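Uncharacterized protein DSY3957 (Desulfitobacterium hafniense, PDB 3HXL) probably serves as a structural subunit of the contractile tail sheath of a phage-like particle. Local coordinates at residues Val183-Tyr188 and Ser207-Leu212; Ala194-Asp199 and Ala220-Asp225; Asn355-Ile360 and Ile384-Thr389. All blocks are in the same frame, centred on the assembly; numbering follows the deposited sequence.

How the interactions relate
Interactions 1 and 2 belong to one helix pairing: segments 183-188 and 194-199, both on helix 185-195, each meet helix 210-227 within the subtilisin-like region of the sheath protein. Their centres lie 18 Å apart and their nearest atoms about 7 Å, so they do not touch. Interaction 3 pairs helices 344-364 and 373-392 in the C-terminal region, its centre 37 Å from that of interaction 1, across the centre of the chain, but 21 Å from that of interaction 2. A salt bridge from Arg224, in segment 220-225, to Asp351, on helix 344-364, ties the two regions together between interactions 2 and 3.

Interaction 1: residues Val183-Tyr188 and Ser207-Leu212; sequences VTNQAY and STDDAL
Asp209 OD1, in the carboxylate that meets Asn185 across the contact, is gripped by two backbone N-H groups of the helix it caps: Leu212 N at 3.1 Å, arriving well above the carboxylate plane, and Ala211 N through a weak, bent bond. The other oxygen, Asp209 OD2, lies by the Asn185 amide, the two planes 63° apart, and takes a 2.8 Å bond from a water. That water in turn accepts from Asn185 ND2 at 3.2 Å. The direct approach, Asn185 OD1 to Asp209 OD2, sets two acceptors 3.5 Å apart, so the water is the link that binds. Leu212 turns CG away from its carbonyl carbon (chi1 -76°), which sends its branches across the tyrosine ring at about a right angle. Leu212 CD1 stands 3.6 Å from the centroid of the Tyr188 ring, 12° off the normal, a CH-pi contact, while Leu212 CD2 lies against Tyr188 CG at 3.6 Å. A second water joins Tyr188 OH to Ser207 OG, the latter also closing an ST turn onto Asp209 N. The contact thus brings together the first turns of helices 185-195 and 210-227, with Tyr188 also packed on Leu90 and Leu205, in the loops that follow strands 84-89 and 202-204.

Interaction 2: residues Ala194-Asp199 and Ala220-Asp225; sequences AVEIFD and AKRLRD
Glu196 meets segment 220-225 in two quite different ways, and the pair illustrates how a single side chain can grade from packing to electrostatics along its length. The close-packed part is its stem: Glu196 CG rests 3.9 Å from CD1 of the buried Leu223, and Phe219, one turn earlier on the same helix, also touches Glu196. With CG anti to the backbone N (chi1 -154°) and the chain extended beyond it, the carboxylate is carried past the leucine to the partly exposed Arg222. There the grip is looser. Arg222 NH1 reaches Glu196 OE1 at 3.3 Å and Arg222 NH2 reaches Glu196 OE2 at 3.4 Å, both weak though fairly straight bonds of a two-pronged salt bridge. The carboxylate comes to the guanidinium edge with its plane turned 54° from it. Arg222 NH2 has a further, long and weak ion pair with Glu227. A type I turn runs from Val195 to Phe198, and Lys229 NZ donates to Glu196 O and Phe198 O. The chain then leads toward strand 202-204, from which helix 210-227 passes to the neighbouring parallel strand 232-236, a beta-alpha-beta crossover of an alpha/beta fold.

Interaction 3: residues Asn355-Ile360 and Ile384-Thr389; sequences NDFVRI and INYMNT
Tyr386 swings its ring away from its own backbone nitrogen (chi1 175°) and toward segment 355-360, where Asp356 and Phe357 both have CG anti to the carbonyl carbon and present a carboxylate and a ring to it. The result is a tyrosine held at its hydroxyl and on one face by consecutive residues. Asp356 OD2 accepts from Tyr386 OH at 2.6 Å through its anti lone pair, the one directed away from OD1. The two side chains cross at about a right angle, and Asp356 CB lies 3.6 Å from Tyr386 CE1. Phe357 brings its edge: Phe357 CE1 comes within 3.5 Å of Tyr386 CD2, over the face of the tyrosine, in a T-shaped pair with centroids 5.2 Å apart and planes at 68°. This is a helix-to-helix contact in the C-terminal region of the sheath protein, joining helices 344-364 and 373-392; the latter also packs on strand 405-408, where Ile384 and Met387, present as selenomethionine, touch Leu405. The other carboxylate oxygen, Asp356 OD1, accepts from Arg359 NH2 at 3.2 Å, a salt bridge one helical turn along that meets it from above the carboxylate plane. Together with the tyrosine hydroxyl, this arginine would favour the charged form of the buried aspartate. Leu30 packs against Tyr386, and the adjacent Gly31 N gives Asp356 OD1 a weak further bond.

Interaction 1: residues Val183-Tyr188 and Ser207-Leu212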
loop_
_atom_site.group_PDB
_atom_site.type_symbol
_atom_site.label_atom_id
_atom_site.label_comp_id
_atom_site.label_asym_id
_atom_site.label_seq_id
_atom_site.Cartn_x
_atom_site.Cartn_y
_atom_site.Cartn_z
ATOM N N VAL A 183 -7.827 7.653 -17.851
ATOM C CA VAL A 183 -7.334 6.314 -17.583
ATOM C C VAL A 183 -8.357 5.262 -17.991
ATOM O O VAL A 183 -9.564 5.477 -17.885
ATOM C CB VAL A 183 -7.013 6.140 -16.088
ATOM C CG1 VAL A 183 -8.289 6.232 -15.270
ATOM C CG2 VAL A 183 -6.314 4.817 -15.856
ATOM N N THR A 184 -7.860 4.124 -18.462
ATOM C CA THR A 184 -8.714 3.017 -18.875
ATOM C C THR A 184 -8.776 2.005 -17.737
ATOM O O THR A 184 -7.794 1.815 -17.021
ATOM C CB THR A 184 -8.152 2.316 -20.131
ATOM O OG1 THR A 184 -8.922 1.139 -20.410
ATOM C CG2 THR A 184 -6.693 1.928 -19.920
ATOM N N ASN A 185 -9.923 1.359 -17.564
ATOM C CA ASN A 185 -10.058 0.373 -16.496
ATOM C C ASN A 185 -9.042 -0.756 -16.659
ATOM O O ASN A 185 -8.726 -1.464 -15.701
ATOM C CB ASN A 185 -11.491 -0.178 -16.449
ATOM C CG ASN A 185 -12.423 0.696 -15.616
ATOM O OD1 ASN A 185 -13.623 0.433 -15.514
ATOM N ND2 ASN A 185 -11.865 1.740 -15.008
ATOM N N GLN A 186 -8.516 -0.899 -17.871
ATOM C CA GLN A 186 -7.523 -1.925 -18.164
ATOM C C GLN A 186 -6.217 -1.594 -17.438
ATOM O O GLN A 186 -5.415 -2.480 -17.138
ATOM C CB GLN A 186 -7.291 -1.999 -19.676
ATOM C CG GLN A 186 -6.232 -2.993 -20.142
ATOM C CD GLN A 186 -6.511 -4.424 -19.717
ATOM O OE1 GLN A 186 -7.653 -4.801 -19.453
ATOM N NE2 GLN A 186 -5.462 -5.234 -19.667
ATOM N N ALA A 187 -6.010 -0.312 -17.154
ATOM C CA ALA A 187 -4.807 0.119 -16.450
ATOM C C ALA A 187 -4.786 -0.517 -15.060
ATOM O O ALA A 187 -3.721 -0.793 -14.509
ATOM C CB ALA A 187 -4.785 1.640 -16.332
ATOM N N TYR A 188 -5.969 -0.742 -14.497
ATOM C CA TYR A 188 -6.074 -1.358 -13.177
ATOM C C TYR A 188 -5.742 -2.840 -13.242
ATOM O O TYR A 188 -5.359 -3.448 -12.242
ATOM C CB TYR A 188 -7.470 -1.164 -12.595
ATOM C CG TYR A 188 -7.717 0.237 -12.090
ATOM C CD1 TYR A 188 -8.165 1.243 -12.947
ATOM C CD2 TYR A 188 -7.490 0.562 -10.753
ATOM C CE1 TYR A 188 -8.383 2.540 -12.484
ATOM C CE2 TYR A 188 -7.702 1.856 -10.280
ATOM C CZ TYR A 188 -8.150 2.836 -11.147
ATOM O OH TYR A 188 -8.371 4.106 -10.682
ATOM N N SER A 207 -11.377 4.829 -5.332
ATOM C CA SER A 207 -12.234 5.007 -6.496
ATOM C C SER A 207 -13.679 4.621 -6.178
ATOM O O SER A 207 -13.924 3.714 -5.388
ATOM C CB SER A 207 -11.700 4.126 -7.629
ATOM O OG SER A 207 -12.581 4.099 -8.737
ATOM N N THR A 208 -14.636 5.311 -6.789
ATOM C CA THR A 208 -16.041 5.001 -6.559
ATOM C C THR A 208 -16.572 4.049 -7.630
ATOM O O THR A 208 -17.752 3.693 -7.618
ATOM C CB THR A 208 -16.909 6.267 -6.580
ATOM O OG1 THR A 208 -16.787 6.906 -7.857
ATOM C CG2 THR A 208 -16.470 7.234 -5.488
ATOM N N ASP A 209 -15.704 3.645 -8.550
ATOM C CA ASP A 209 -16.083 2.752 -9.649
ATOM C C ASP A 209 -16.534 1.365 -9.170
ATOM O O ASP A 209 -15.712 0.549 -8.751
ATOM C CB ASP A 209 -14.907 2.607 -10.618
ATOM C CG ASP A 209 -15.317 1.986 -11.944
ATOM O OD1 ASP A 209 -15.989 0.933 -11.926
ATOM O OD2 ASP A 209 -14.959 2.548 -13.000
ATOM N N ASP A 210 -17.835 1.095 -9.258
ATOM C CA ASP A 210 -18.385 -0.190 -8.817
ATOM C C ASP A 210 -17.783 -1.406 -9.519
ATOM O O ASP A 210 -17.607 -2.460 -8.904
ATOM C CB ASP A 210 -19.908 -0.209 -8.983
ATOM C CG ASP A 210 -20.606 0.814 -8.107
ATOM O OD1 ASP A 210 -20.309 0.868 -6.892
ATOM O OD2 ASP A 210 -21.462 1.561 -8.629
ATOM N N ALA A 211 -17.480 -1.267 -10.806
ATOM C CA ALA A 211 -16.893 -2.361 -11.572
ATOM C C ALA A 211 -15.507 -2.705 -11.034
ATOM O O ALA A 211 -15.145 -3.879 -10.925
ATOM C CB ALA A 211 -16.800 -1.981 -13.046
ATOM N N LEU A 212 -14.727 -1.678 -10.703
ATOM C CA LEU A 212 -13.386 -1.890 -10.172
ATOM C C LEU A 212 -13.444 -2.558 -8.808
ATOM O O LEU A 212 -12.621 -3.418 -8.493
ATOM C CB LEU A 212 -12.634 -0.559 -10.054
ATOM C CG LEU A 212 -12.115 0.031 -11.362
ATOM C CD1 LEU A 212 -11.447 1.372 -11.094
ATOM C CD2 LEU A 212 -11.130 -0.944 -11.994
HETATM O O HOH W 1 -12.660 4.117 -13.038
HETATM O O HOH W 2 -11.013 4.799 -11.038
#

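Interaction 2: residues Ala194-Asp199 and Ala220-Asp225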
loop_
_atom_site.group_PDB
_atom_site.type_symbol
_atom_site.label_atom_id
_atom_site.label_comp_id
_atom_site.label_asym_id
_atom_site.label_seq_id
_atom_site.Cartn_x
_atom_site.Cartn_y
_atom_site.Cartn_z
ATOM N N ALA A 194 1.022 -6.428 -11.657
ATOM C CA ALA A 194 2.317 -5.990 -11.148
ATOM C C ALA A 194 2.437 -6.122 -9.634
ATOM O O ALA A 194 3.474 -6.539 -9.124
ATOM C CB ALA A 194 2.571 -4.549 -11.557
ATOM N N VAL A 195 1.380 -5.763 -8.915
ATOM C CA VAL A 195 1.423 -5.840 -7.461
ATOM C C VAL A 195 1.444 -7.280 -6.959
ATOM O O VAL A 195 2.042 -7.579 -5.924
ATOM C CB VAL A 195 0.224 -5.102 -6.820
ATOM C CG1 VAL A 195 -1.073 -5.870 -7.069
ATOM C CG2 VAL A 195 0.474 -4.924 -5.332
ATOM N N GLU A 196 0.800 -8.173 -7.704
ATOM C CA GLU A 196 0.738 -9.575 -7.322
ATOM C C GLU A 196 2.113 -10.200 -7.131
ATOM O O GLU A 196 2.265 -11.182 -6.408
ATOM C CB GLU A 196 -0.030 -10.374 -8.376
ATOM C CG GLU A 196 -0.668 -11.619 -7.812
ATOM C CD GLU A 196 -1.281 -12.498 -8.878
ATOM O OE1 GLU A 196 -1.949 -11.956 -9.786
ATOM O OE2 GLU A 196 -1.101 -13.732 -8.792
ATOM N N ILE A 197 3.115 -9.626 -7.782
ATOM C CA ILE A 197 4.472 -10.136 -7.691
ATOM C C ILE A 197 5.221 -9.571 -6.482
ATOM O O ILE A 197 6.272 -10.083 -6.107
ATOM C CB ILE A 197 5.244 -9.815 -8.984
ATOM C CG1 ILE A 197 4.474 -10.379 -10.188
ATOM C CG2 ILE A 197 6.628 -10.447 -8.940
ATOM C CD1 ILE A 197 5.001 -9.909 -11.523
ATOM N N PHE A 198 4.680 -8.520 -5.874
ATOM C CA PHE A 198 5.314 -7.912 -4.704
ATOM C C PHE A 198 4.766 -8.503 -3.415
ATOM O O PHE A 198 3.718 -9.146 -3.404
ATOM C CB PHE A 198 5.067 -6.396 -4.657
ATOM C CG PHE A 198 5.958 -5.594 -5.567
ATOM C CD1 PHE A 198 5.704 -5.522 -6.935
ATOM C CD2 PHE A 198 7.047 -4.894 -5.048
ATOM C CE1 PHE A 198 6.523 -4.761 -7.774
ATOM C CE2 PHE A 198 7.871 -4.133 -5.875
ATOM C CZ PHE A 198 7.609 -4.065 -7.242
ATOM N N ASP A 199 5.493 -8.311 -2.324
ATOM C CA ASP A 199 4.990 -8.763 -1.044
ATOM C C ASP A 199 4.364 -7.510 -0.450
ATOM O O ASP A 199 4.982 -6.443 -0.443
ATOM C CB ASP A 199 6.115 -9.303 -0.161
ATOM C CG ASP A 199 6.526 -10.716 -0.555
ATOM O OD1 ASP A 199 5.620 -11.562 -0.754
ATOM O OD2 ASP A 199 7.742 -10.984 -0.658
ATOM N N ALA A 220 -8.858 -10.208 -4.395
ATOM C CA ALA A 220 -8.568 -10.562 -3.009
ATOM C C ALA A 220 -8.880 -12.031 -2.723
ATOM O O ALA A 220 -8.086 -12.732 -2.094
ATOM C CB ALA A 220 -9.365 -9.663 -2.067
ATOM N N LYS A 221 -10.035 -12.498 -3.189
ATOM C CA LYS A 221 -10.433 -13.885 -2.957
ATOM C C LYS A 221 -9.464 -14.873 -3.591
ATOM O O LYS A 221 -9.141 -15.911 -2.999
ATOM C CB LYS A 221 -11.840 -14.139 -3.510
ATOM C CG LYS A 221 -12.960 -13.395 -2.796
ATOM C CD LYS A 221 -14.309 -13.664 -3.472
ATOM C CE LYS A 221 -15.457 -12.941 -2.776
ATOM N NZ LYS A 221 -16.741 -13.055 -3.540
ATOM N N ARG A 222 -8.995 -14.547 -4.794
ATOM C CA ARG A 222 -8.074 -15.427 -5.500
ATOM C C ARG A 222 -6.734 -15.528 -4.783
ATOM O O ARG A 222 -6.237 -16.629 -4.523
ATOM C CB ARG A 222 -7.859 -14.943 -6.940
ATOM C CG ARG A 222 -6.954 -15.863 -7.753
ATOM C CD ARG A 222 -7.044 -15.562 -9.243
ATOM N NE ARG A 222 -6.684 -14.178 -9.560
ATOM C CZ ARG A 222 -5.444 -13.700 -9.555
ATOM N NH1 ARG A 222 -5.229 -12.428 -9.859
ATOM N NH2 ARG A 222 -4.420 -14.490 -9.254
ATOM N N LEU A 223 -6.134 -14.390 -4.459
ATOM C CA LEU A 223 -4.859 -14.451 -3.758
ATOM C C LEU A 223 -5.001 -15.147 -2.408
ATOM O O LEU A 223 -4.260 -16.083 -2.107
ATOM C CB LEU A 223 -4.265 -13.049 -3.564
ATOM C CG LEU A 223 -3.286 -12.564 -4.644
ATOM C CD1 LEU A 223 -4.004 -12.392 -5.983
ATOM C CD2 LEU A 223 -2.678 -11.236 -4.205
ATOM N N ARG A 224 -5.970 -14.712 -1.606
ATOM C CA ARG A 224 -6.165 -15.287 -0.274
ATOM C C ARG A 224 -6.511 -16.767 -0.206
ATOM O O ARG A 224 -5.880 -17.536 0.529
ATOM C CB ARG A 224 -7.255 -14.527 0.494
ATOM C CG ARG A 224 -6.929 -13.092 0.836
ATOM C CD ARG A 224 -8.081 -12.462 1.606
ATOM N NE ARG A 224 -8.322 -13.165 2.860
ATOM C CZ ARG A 224 -7.651 -12.937 3.987
ATOM N NH1 ARG A 224 -6.702 -12.011 4.018
ATOM N NH2 ARG A 224 -7.908 -13.659 5.076
ATOM N N ASP A 225 -7.511 -17.178 -0.970
ATOM C CA ASP A 225 -7.941 -18.558 -0.884
ATOM C C ASP A 225 -7.525 -19.524 -1.977
ATOM O O ASP A 225 -7.706 -20.730 -1.836
ATOM C CB ASP A 225 -9.451 -18.568 -0.671
ATOM C CG ASP A 225 -9.853 -17.737 0.547
ATOM O OD1 ASP A 225 -9.098 -17.760 1.548
ATOM O OD2 ASP A 225 -10.904 -17.075 0.512
#

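Interaction 3: residues Asn355-Ile360 and Ile384-Thr389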
loop_
_atom_site.group_PDB
_atom_site.type_symbol
_atom_site.label_atom_id
_atom_site.label_comp_id
_atom_site.label_asym_id
_atom_site.label_seq_id
_atom_site.Cartn_x
_atom_site.Cartn_y
_atom_site.Cartn_z
ATOM N N ASN A 355 0.862 -16.802 6.355
ATOM C CA ASN A 355 2.054 -16.272 5.708
ATOM C C ASN A 355 3.352 -16.710 6.377
ATOM O O ASN A 355 4.290 -17.121 5.695
ATOM C CB ASN A 355 1.979 -14.747 5.646
ATOM C CG ASN A 355 0.875 -14.256 4.721
ATOM O OD1 ASN A 355 0.488 -13.082 4.763
ATOM N ND2 ASN A 355 0.369 -15.148 3.871
ATOM N N ASP A 356 3.418 -16.623 7.701
ATOM C CA ASP A 356 4.630 -17.035 8.400
ATOM C C ASP A 356 4.912 -18.519 8.187
ATOM O O ASP A 356 6.022 -18.894 7.809
ATOM C CB ASP A 356 4.534 -16.724 9.898
ATOM C CG ASP A 356 4.476 -15.228 10.181
ATOM O OD1 ASP A 356 4.967 -14.443 9.343
ATOM O OD2 ASP A 356 3.951 -14.840 11.245
ATOM N N PHE A 357 3.913 -19.365 8.424
ATOM C CA PHE A 357 4.088 -20.802 8.236
ATOM C C PHE A 357 4.611 -21.117 6.841
ATOM O O PHE A 357 5.603 -21.832 6.691
ATOM C CB PHE A 357 2.764 -21.538 8.456
ATOM C CG PHE A 357 2.472 -21.848 9.901
ATOM C CD1 PHE A 357 3.131 -21.167 10.927
ATOM C CD2 PHE A 357 1.517 -22.797 10.237
ATOM C CE1 PHE A 357 2.838 -21.431 12.261
ATOM C CE2 PHE A 357 1.215 -23.069 11.566
ATOM C CZ PHE A 357 1.879 -22.382 12.582
ATOM N N VAL A 358 3.935 -20.593 5.822
ATOM C CA VAL A 358 4.344 -20.822 4.443
ATOM C C VAL A 358 5.814 -20.450 4.263
ATOM O O VAL A 358 6.562 -21.151 3.582
ATOM C CB VAL A 358 3.492 -19.992 3.451
ATOM C CG1 VAL A 358 4.085 -20.089 2.050
ATOM C CG2 VAL A 358 2.058 -20.506 3.439
ATOM N N ARG A 359 6.224 -19.352 4.891
ATOM C CA ARG A 359 7.600 -18.879 4.798
ATOM C C ARG A 359 8.576 -19.778 5.562
ATOM O O ARG A 359 9.620 -20.162 5.035
ATOM C CB ARG A 359 7.683 -17.437 5.315
ATOM C CG ARG A 359 9.080 -16.841 5.341
ATOM C CD ARG A 359 9.023 -15.341 5.618
ATOM N NE ARG A 359 8.346 -15.034 6.876
ATOM C CZ ARG A 359 8.837 -15.315 8.079
ATOM N NH1 ARG A 359 10.017 -15.911 8.192
ATOM N NH2 ARG A 359 8.148 -15.002 9.168
ATOM N N ILE A 360 8.225 -20.120 6.797
ATOM C CA ILE A 360 9.072 -20.966 7.631
ATOM C C ILE A 360 9.268 -22.366 7.059
ATOM O O ILE A 360 10.383 -22.886 7.041
ATOM C CB ILE A 360 8.487 -21.110 9.050
ATOM C CG1 ILE A 360 8.318 -19.727 9.679
ATOM C CG2 ILE A 360 9.385 -21.988 9.905
ATOM C CD1 ILE A 360 9.581 -18.895 9.677
ATOM N N ILE A 384 5.016 -24.922 17.837
ATOM C CA ILE A 384 4.672 -24.646 19.221
ATOM C C ILE A 384 5.390 -23.377 19.650
ATOM O O ILE A 384 4.788 -22.483 20.245
ATOM C CB ILE A 384 5.093 -25.808 20.135
ATOM C CG1 ILE A 384 4.238 -27.037 19.821
ATOM C CG2 ILE A 384 4.949 -25.412 21.596
ATOM C CD1 ILE A 384 2.769 -26.840 20.084
ATOM N N ASN A 385 6.679 -23.292 19.342
ATOM C CA ASN A 385 7.444 -22.109 19.706
ATOM C C ASN A 385 6.841 -20.874 19.061
ATOM O O ASN A 385 6.795 -19.806 19.673
ATOM C CB ASN A 385 8.899 -22.259 19.280
ATOM C CG ASN A 385 9.610 -23.352 20.048
ATOM O OD1 ASN A 385 9.412 -23.501 21.256
ATOM N ND2 ASN A 385 10.447 -24.117 19.358
ATOM N N TYR A 386 6.379 -21.026 17.823
ATOM C CA TYR A 386 5.769 -19.916 17.103
ATOM C C TYR A 386 4.489 -19.486 17.811
ATOM O O TYR A 386 4.267 -18.299 18.048
ATOM C CB TYR A 386 5.431 -20.326 15.667
ATOM C CG TYR A 386 4.684 -19.259 14.894
ATOM C CD1 TYR A 386 5.368 -18.273 14.180
ATOM C CD2 TYR A 386 3.290 -19.210 14.911
ATOM C CE1 TYR A 386 4.679 -17.267 13.503
ATOM C CE2 TYR A 386 2.593 -18.209 14.242
ATOM C CZ TYR A 386 3.289 -17.242 13.543
ATOM O OH TYR A 386 2.596 -16.244 12.891
HETATM N N MSE A 387 3.645 -20.456 18.143
HETATM C CA MSE A 387 2.391 -20.149 18.809
HETATM C C MSE A 387 2.637 -19.518 20.174
HETATM O O MSE A 387 1.895 -18.629 20.592
HETATM C CB MSE A 387 1.539 -21.410 18.941
HETATM C CG MSE A 387 1.095 -21.993 17.601
HETATM SE SE MSE A 387 -0.014 -20.763 16.555
HETATM C CE MSE A 387 -1.640 -20.906 17.582
ATOM N N ASN A 388 3.680 -19.965 20.868
ATOM C CA ASN A 388 3.991 -19.397 22.175
ATOM C C ASN A 388 4.389 -17.932 22.028
ATOM O O ASN A 388 4.089 -17.111 22.894
ATOM C CB ASN A 388 5.107 -20.188 22.864
ATOM C CG ASN A 388 4.612 -21.501 23.437
ATOM O OD1 ASN A 388 3.489 -21.582 23.943
ATOM N ND2 ASN A 388 5.446 -22.532 23.375
ATOM N N THR A 389 5.059 -17.607 20.926
ATOM C CA THR A 389 5.477 -16.234 20.669
ATOM C C THR A 389 4.256 -15.340 20.455
ATOM O O THR A 389 4.241 -14.180 20.877
ATOM C CB THR A 389 6.386 -16.154 19.428
ATOM O OG1 THR A 389 7.555 -16.949 19.648
ATOM C CG2 THR A 389 6.805 -14.716 19.156
#